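PDB 5H3K: Slr0280 protein from Synechocystis sp., which is of unknown function but carries a phosphodiester glycosidase (NAGPA-like) domain, so it may act on sugar phosphodiesters. Local coordinates for residues A[94-99]-A[121-126]; A[271-274]-A[280-283]; A[485-488]-A[492-495]. All coordinates share one frame; numbering follows the deposited sequence.

Interaction 1: A[94-99]-A[121-126]; sequences LDNTSP and PNRYLD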
# COMPACT_ATOMS: atom_id res chain seq x y z
N LEU A 94 -16.20 -14.22 7.04
CA LEU A 94 -16.77 -13.90 8.35
C LEU A 94 -15.70 -13.85 9.44
O LEU A 94 -14.64 -14.48 9.31
CB LEU A 94 -17.84 -14.94 8.72
CG LEU A 94 -18.82 -15.29 7.61
CD1 LEU A 94 -19.81 -16.35 8.09
CD2 LEU A 94 -19.54 -14.05 7.14
N ASP A 95 -15.97 -13.11 10.51
CA ASP A 95 -15.05 -13.02 11.64
C ASP A 95 -14.64 -14.42 12.09
O ASP A 95 -15.50 -15.31 12.24
CB ASP A 95 -15.68 -12.25 12.80
CG ASP A 95 -15.88 -10.77 12.49
OD1 ASP A 95 -15.69 -10.34 11.33
OD2 ASP A 95 -16.25 -10.03 13.42
N ASN A 96 -13.34 -14.64 12.25
CA ASN A 96 -12.83 -15.96 12.61
C ASN A 96 -12.19 -15.98 13.98
O ASN A 96 -12.13 -14.96 14.67
CB ASN A 96 -11.81 -16.45 11.57
CG ASN A 96 -10.54 -15.61 11.54
OD1 ASN A 96 -10.58 -14.40 11.78
ND2 ASN A 96 -9.41 -16.25 11.26
N THR A 97 -11.70 -17.15 14.38
CA THR A 97 -11.00 -17.29 15.64
C THR A 97 -9.53 -17.57 15.37
O THR A 97 -8.69 -16.67 15.42
CB THR A 97 -11.62 -18.39 16.51
OG1 THR A 97 -11.84 -19.56 15.70
CG2 THR A 97 -12.96 -17.91 17.06
N SER A 98 -9.21 -18.82 15.08
CA SER A 98 -7.84 -19.19 14.74
C SER A 98 -7.51 -18.82 13.29
O SER A 98 -8.36 -18.97 12.40
CB SER A 98 -7.68 -20.70 14.94
OG SER A 98 -6.52 -21.16 14.28
N PRO A 99 -6.29 -18.31 13.03
CA PRO A 99 -5.90 -17.99 11.65
C PRO A 99 -6.01 -19.17 10.68
O PRO A 99 -6.13 -18.94 9.48
CB PRO A 99 -4.43 -17.57 11.78
CG PRO A 99 -4.32 -17.01 13.16
CD PRO A 99 -5.29 -17.84 14.01
N PRO A 121 3.63 -15.02 0.17
CA PRO A 121 3.07 -13.98 1.05
C PRO A 121 1.56 -14.08 1.28
O PRO A 121 0.97 -13.10 1.70
CB PRO A 121 3.33 -12.70 0.26
CG PRO A 121 3.12 -13.14 -1.18
CD PRO A 121 3.66 -14.58 -1.24
N ASN A 122 0.95 -15.23 1.00
CA ASN A 122 -0.51 -15.31 0.98
C ASN A 122 -1.11 -16.30 1.96
O ASN A 122 -0.48 -17.29 2.34
CB ASN A 122 -1.00 -15.68 -0.42
CG ASN A 122 -0.52 -14.71 -1.47
OD1 ASN A 122 -0.70 -13.49 -1.34
ND2 ASN A 122 0.12 -15.23 -2.51
N ARG A 123 -2.36 -16.04 2.34
CA ARG A 123 -3.15 -16.95 3.18
C ARG A 123 -4.14 -17.68 2.28
O ARG A 123 -5.12 -17.09 1.81
CB ARG A 123 -3.90 -16.14 4.23
CG ARG A 123 -4.81 -16.95 5.15
CD ARG A 123 -5.59 -16.02 6.07
NE ARG A 123 -6.36 -16.72 7.10
CZ ARG A 123 -7.67 -16.59 7.28
NH1 ARG A 123 -8.38 -15.79 6.48
NH2 ARG A 123 -8.28 -17.25 8.25
N TYR A 124 -3.91 -18.97 2.05
CA TYR A 124 -4.73 -19.74 1.10
C TYR A 124 -5.93 -20.41 1.77
O TYR A 124 -5.77 -21.08 2.80
CB TYR A 124 -3.87 -20.78 0.38
CG TYR A 124 -2.80 -20.16 -0.49
CD1 TYR A 124 -3.03 -19.88 -1.83
CD2 TYR A 124 -1.55 -19.82 0.04
CE1 TYR A 124 -2.05 -19.29 -2.61
CE2 TYR A 124 -0.58 -19.23 -0.74
CZ TYR A 124 -0.83 -18.97 -2.06
OH TYR A 124 0.16 -18.39 -2.83
N LEU A 125 -7.11 -20.23 1.19
CA LEU A 125 -8.32 -20.90 1.68
C LEU A 125 -8.60 -22.14 0.85
O LEU A 125 -8.64 -22.08 -0.38
CB LEU A 125 -9.54 -19.95 1.64
CG LEU A 125 -9.50 -18.61 2.39
CD1 LEU A 125 -10.85 -17.88 2.29
CD2 LEU A 125 -9.09 -18.77 3.85
N ASP A 126 -8.78 -23.28 1.51
CA ASP A 126 -9.05 -24.54 0.81
C ASP A 126 -10.51 -24.53 0.34
O ASP A 126 -11.43 -24.71 1.14
CB ASP A 126 -8.78 -25.72 1.76
CG ASP A 126 -8.93 -27.09 1.08
OD1 ASP A 126 -9.74 -27.22 0.14
OD2 ASP A 126 -8.24 -28.04 1.51
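The carbonyl oxygen P99 O is gripped by two nitrogens of one guanidinium, R123 NH2 at 3.0 Å and R123 NE at 3.3 Å. An arginine suits this task because NE and NH2 lie on one side of the guanidinium, so both N-H groups can converge on a single oxygen, here within 3° of its plane. The two donors reach the oxygen differently: NE sits in the carbonyl plane of P99, whereas NH2 stands well above it. With CG anti to the backbone N (chi1 178°) and an extended chain out to NE, R123 carries its charge from strand 122-126 to the loop that joins strands 92-93 and 101-105. N96 comes from the opposite direction, its ND2 3.4 Å from R123 NH2; these two donors do not bond each other, and N96 ND2 makes a weak bond to S98 O at 3.1 Å and also a hydrogen bond to Q101 O, while its OD1 turns to N274. L125 CD2 lies 4.0 Å above the plane of the R123 guanidinium, offset toward its rim. NH1 of R123 pairs with D82 in a salt bridge and bonds Q102. The P99 carbonyl, D82 and Q102 together probably fix the rotation of this buried group, with D82 balancing its charge.

Interaction 2: A[271-274]-A[280-283]; sequences KTIN and TWQQ
K271 to N274 and T280 to Q283 form the two arms of an antiparallel beta hairpin, strands 271-276 and 279-288, at the margin of a larger antiparallel sheet. Backbone bonds join K271 with Q283 and I273 with W281, two hydrogen-bonded pairs; the straightest runs from I273 N to W281 O, 2.8 Å at 175°. T272 with Q282 and N274 with T280 are the non-hydrogen-bonded pairs, where CA-H...O contacts such as Q282 CA to K271 O (3.2 Å) add to the cohesion.

Apolar packing occupies the face bearing K271, I273 and W281. W281 chi1 of 154° turns the indole alongside the neighbouring strand, one face toward K271 and I273. K271 CD makes a CH-pi contact 4.2 Å from the centroid of the six-membered ring of W281; lysine suits this site because its aliphatic part lies over the indole while NZ reaches L93 O. I273 CG1 lies over the same face, likewise toward its rim. T83 and M86 of helix 82-89 also touch the indole. Replacing the tryptophan with an alanine would probably leave K271 and I273 without their platform and open a gap beside that helix.

On the other face T272 CG2 meets T280 CG2, and a water bonded to T272 OG1 at 2.8 Å donates to Q283 O.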
# COMPACT_ATOMS: atom_id res chain seq x y z
N LYS A 271 -15.53 -5.91 10.22
CA LYS A 271 -14.94 -7.23 10.04
C LYS A 271 -13.68 -7.31 10.88
O LYS A 271 -12.97 -6.31 11.03
CB LYS A 271 -14.61 -7.47 8.56
CG LYS A 271 -14.21 -8.92 8.24
CD LYS A 271 -13.59 -9.06 6.83
CE LYS A 271 -14.57 -8.68 5.72
NZ LYS A 271 -15.85 -9.43 5.81
N THR A 272 -13.42 -8.47 11.46
CA THR A 272 -12.14 -8.71 12.14
C THR A 272 -11.63 -10.08 11.75
O THR A 272 -12.26 -11.10 12.04
CB THR A 272 -12.26 -8.59 13.68
OG1 THR A 272 -12.72 -7.28 14.04
CG2 THR A 272 -10.91 -8.85 14.37
N ILE A 273 -10.51 -10.12 11.04
CA ILE A 273 -9.93 -11.37 10.57
C ILE A 273 -8.57 -11.58 11.20
O ILE A 273 -7.64 -10.78 11.00
CB ILE A 273 -9.77 -11.42 9.02
CG1 ILE A 273 -11.12 -11.28 8.31
CG2 ILE A 273 -9.10 -12.73 8.62
CD1 ILE A 273 -12.11 -12.45 8.52
N ASN A 274 -8.44 -12.65 11.98
CA ASN A 274 -7.13 -13.09 12.43
C ASN A 274 -6.47 -13.82 11.27
O ASN A 274 -6.87 -14.94 10.90
CB ASN A 274 -7.24 -13.96 13.69
CG ASN A 274 -7.95 -13.23 14.83
OD1 ASN A 274 -7.60 -12.10 15.18
ND2 ASN A 274 -8.95 -13.88 15.40
N THR A 280 -3.45 -9.08 12.17
CA THR A 280 -4.91 -8.98 12.24
C THR A 280 -5.45 -7.86 11.36
O THR A 280 -4.97 -6.72 11.42
CB THR A 280 -5.35 -8.75 13.68
OG1 THR A 280 -4.86 -9.82 14.49
CG2 THR A 280 -6.88 -8.71 13.78
N TRP A 281 -6.45 -8.19 10.54
CA TRP A 281 -7.08 -7.24 9.61
C TRP A 281 -8.45 -6.82 10.17
O TRP A 281 -9.24 -7.68 10.57
CB TRP A 281 -7.18 -7.91 8.23
CG TRP A 281 -8.26 -7.46 7.28
CD1 TRP A 281 -8.80 -6.21 7.15
CD2 TRP A 281 -8.92 -8.28 6.30
NE1 TRP A 281 -9.75 -6.20 6.15
CE2 TRP A 281 -9.85 -7.46 5.62
CE3 TRP A 281 -8.81 -9.62 5.94
CZ2 TRP A 281 -10.66 -7.95 4.60
CZ3 TRP A 281 -9.62 -10.10 4.93
CH2 TRP A 281 -10.53 -9.27 4.27
N GLN A 282 -8.72 -5.52 10.25
CA GLN A 282 -10.01 -5.06 10.73
C GLN A 282 -10.61 -4.01 9.83
O GLN A 282 -9.88 -3.19 9.27
CB GLN A 282 -9.92 -4.50 12.17
CG GLN A 282 -9.49 -5.54 13.18
CD GLN A 282 -9.06 -4.92 14.50
OE1 GLN A 282 -7.86 -4.81 14.79
NE2 GLN A 282 -10.03 -4.54 15.31
N GLN A 283 -11.93 -4.05 9.70
CA GLN A 283 -12.69 -2.98 9.08
C GLN A 283 -13.63 -2.45 10.17
O GLN A 283 -14.35 -3.23 10.80
CB GLN A 283 -13.47 -3.48 7.86
CG GLN A 283 -14.26 -2.40 7.15
CD GLN A 283 -13.37 -1.33 6.55
OE1 GLN A 283 -12.29 -1.63 6.01
NE2 GLN A 283 -13.80 -0.06 6.64
O HOH W 1 -13.75 -4.66 13.60

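Interaction 3: A[485-488]-A[492-495]; sequences GRST and FNAF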
# COMPACT_ATOMS: atom_id res chain seq x y z
N GLY A 485 27.86 10.39 7.85
CA GLY A 485 26.49 10.83 8.06
C GLY A 485 25.99 10.62 9.47
O GLY A 485 26.34 9.63 10.12
N ARG A 486 25.16 11.54 9.95
CA ARG A 486 24.59 11.45 11.28
C ARG A 486 23.15 11.96 11.30
O ARG A 486 22.87 13.06 10.82
CB ARG A 486 25.43 12.26 12.27
CG ARG A 486 24.92 12.22 13.68
CD ARG A 486 26.00 12.68 14.66
NE ARG A 486 25.48 12.80 16.02
CZ ARG A 486 26.05 13.52 16.98
NH1 ARG A 486 27.17 14.19 16.74
NH2 ARG A 486 25.49 13.58 18.19
N SER A 487 22.25 11.17 11.87
CA SER A 487 20.84 11.55 11.94
C SER A 487 20.53 12.29 13.24
O SER A 487 21.19 12.09 14.25
CB SER A 487 19.92 10.33 11.82
OG SER A 487 20.28 9.57 10.68
N THR A 488 19.51 13.15 13.18
CA THR A 488 18.98 13.84 14.36
C THR A 488 17.47 13.66 14.29
O THR A 488 16.88 13.82 13.22
CB THR A 488 19.34 15.34 14.34
OG1 THR A 488 20.77 15.50 14.35
CG2 THR A 488 18.76 16.07 15.55
N PHE A 492 17.75 7.94 16.04
CA PHE A 492 17.54 7.39 14.70
C PHE A 492 18.77 6.64 14.21
O PHE A 492 18.65 5.73 13.38
CB PHE A 492 17.15 8.48 13.70
CG PHE A 492 15.66 8.73 13.64
CD1 PHE A 492 14.85 7.98 12.80
CD2 PHE A 492 15.08 9.73 14.42
CE1 PHE A 492 13.47 8.21 12.73
CE2 PHE A 492 13.71 9.97 14.36
CZ PHE A 492 12.90 9.20 13.53
N ASN A 493 19.94 6.99 14.72
CA ASN A 493 21.17 6.32 14.28
C ASN A 493 21.23 4.83 14.64
O ASN A 493 22.02 4.06 14.07
CB ASN A 493 22.39 7.05 14.81
CG ASN A 493 22.48 8.45 14.27
OD1 ASN A 493 22.76 8.64 13.08
ND2 ASN A 493 22.22 9.44 15.12
N ALA A 494 20.38 4.41 15.57
CA ALA A 494 20.34 3.01 15.97
C ALA A 494 19.58 2.13 14.99
O ALA A 494 19.71 0.90 15.03
CB ALA A 494 19.74 2.88 17.37
N PHE A 495 18.76 2.73 14.12
CA PHE A 495 17.82 1.93 13.34
C PHE A 495 18.20 1.83 11.86
O PHE A 495 18.41 2.84 11.20
CB PHE A 495 16.39 2.47 13.49
CG PHE A 495 15.89 2.45 14.91
CD1 PHE A 495 15.27 1.32 15.42
CD2 PHE A 495 16.08 3.55 15.75
CE1 PHE A 495 14.81 1.29 16.76
CE2 PHE A 495 15.64 3.53 17.08
CZ PHE A 495 14.99 2.40 17.58
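N493 meets the backbone of S487 with both ends of its side-chain amide, and this pairing forms the close part of the contact. S487 N donates to N493 OD1 at 2.9 Å in a nearly straight bond (170°), arriving in the carbonyl plane on a lone pair. In return N493 ND2 donates to S487 O at 3.0 Å, but this second bond is more bent (148°) and S487 O is tilted from the amide plane. An asparagine suits the place because its amide carries an acceptor and a donor side by side, matching the N-H and C=O of a single strand residue. Its CG lies anti to the carbonyl carbon (chi1 -63°), which swings the amide from the 3-10 turn at 492-494 toward strand 481-488. ND2 also bonds E490 O, within the short link between the segments.

Beside this pairing, S487 CB packs on F492 CB at 3.8 Å. A small serine probably suits this buried position, where it also touches L384 and L386 of strand 379-392, and the phenylalanine ring goes on to touch A370 and A372 of strand 369-373. The other side is looser. R486 is exposed, and its CG comes only to 4.1 Å from N493 ND2, crossing it at a slant, while its charged end turns to E490 in a salt bridge. T488 points away from the turn and packs on S385.

One asparagine thus answers the backbone N-H and C=O of S487 together, tying the turn to the strand through uncharged groups, while the arginine charge is met by E490 at the exposed side.

Interactions 1 and 2 are neighbours, with centres 10 Å apart. The 94-99 loop lies along the outer strand of the hairpin: N96 OD1 is 2.8 Å from N274 N, T97 O is 2.8 Å from N274 ND2, and D95 OD1 takes the N-H of T272. Strand 271-276 is outermost in its sheet within this chain, and these bonds join its edge to the loop that R123 of strand 122-126 grips. Interaction 3 stands apart, its centre 39 Å from that of interaction 1 and 35 Å from that of interaction 2, within the phosphodiester glycosidase range. Nearest atoms of interactions 2 and 3 are about 21 Å apart, so the two do not touch.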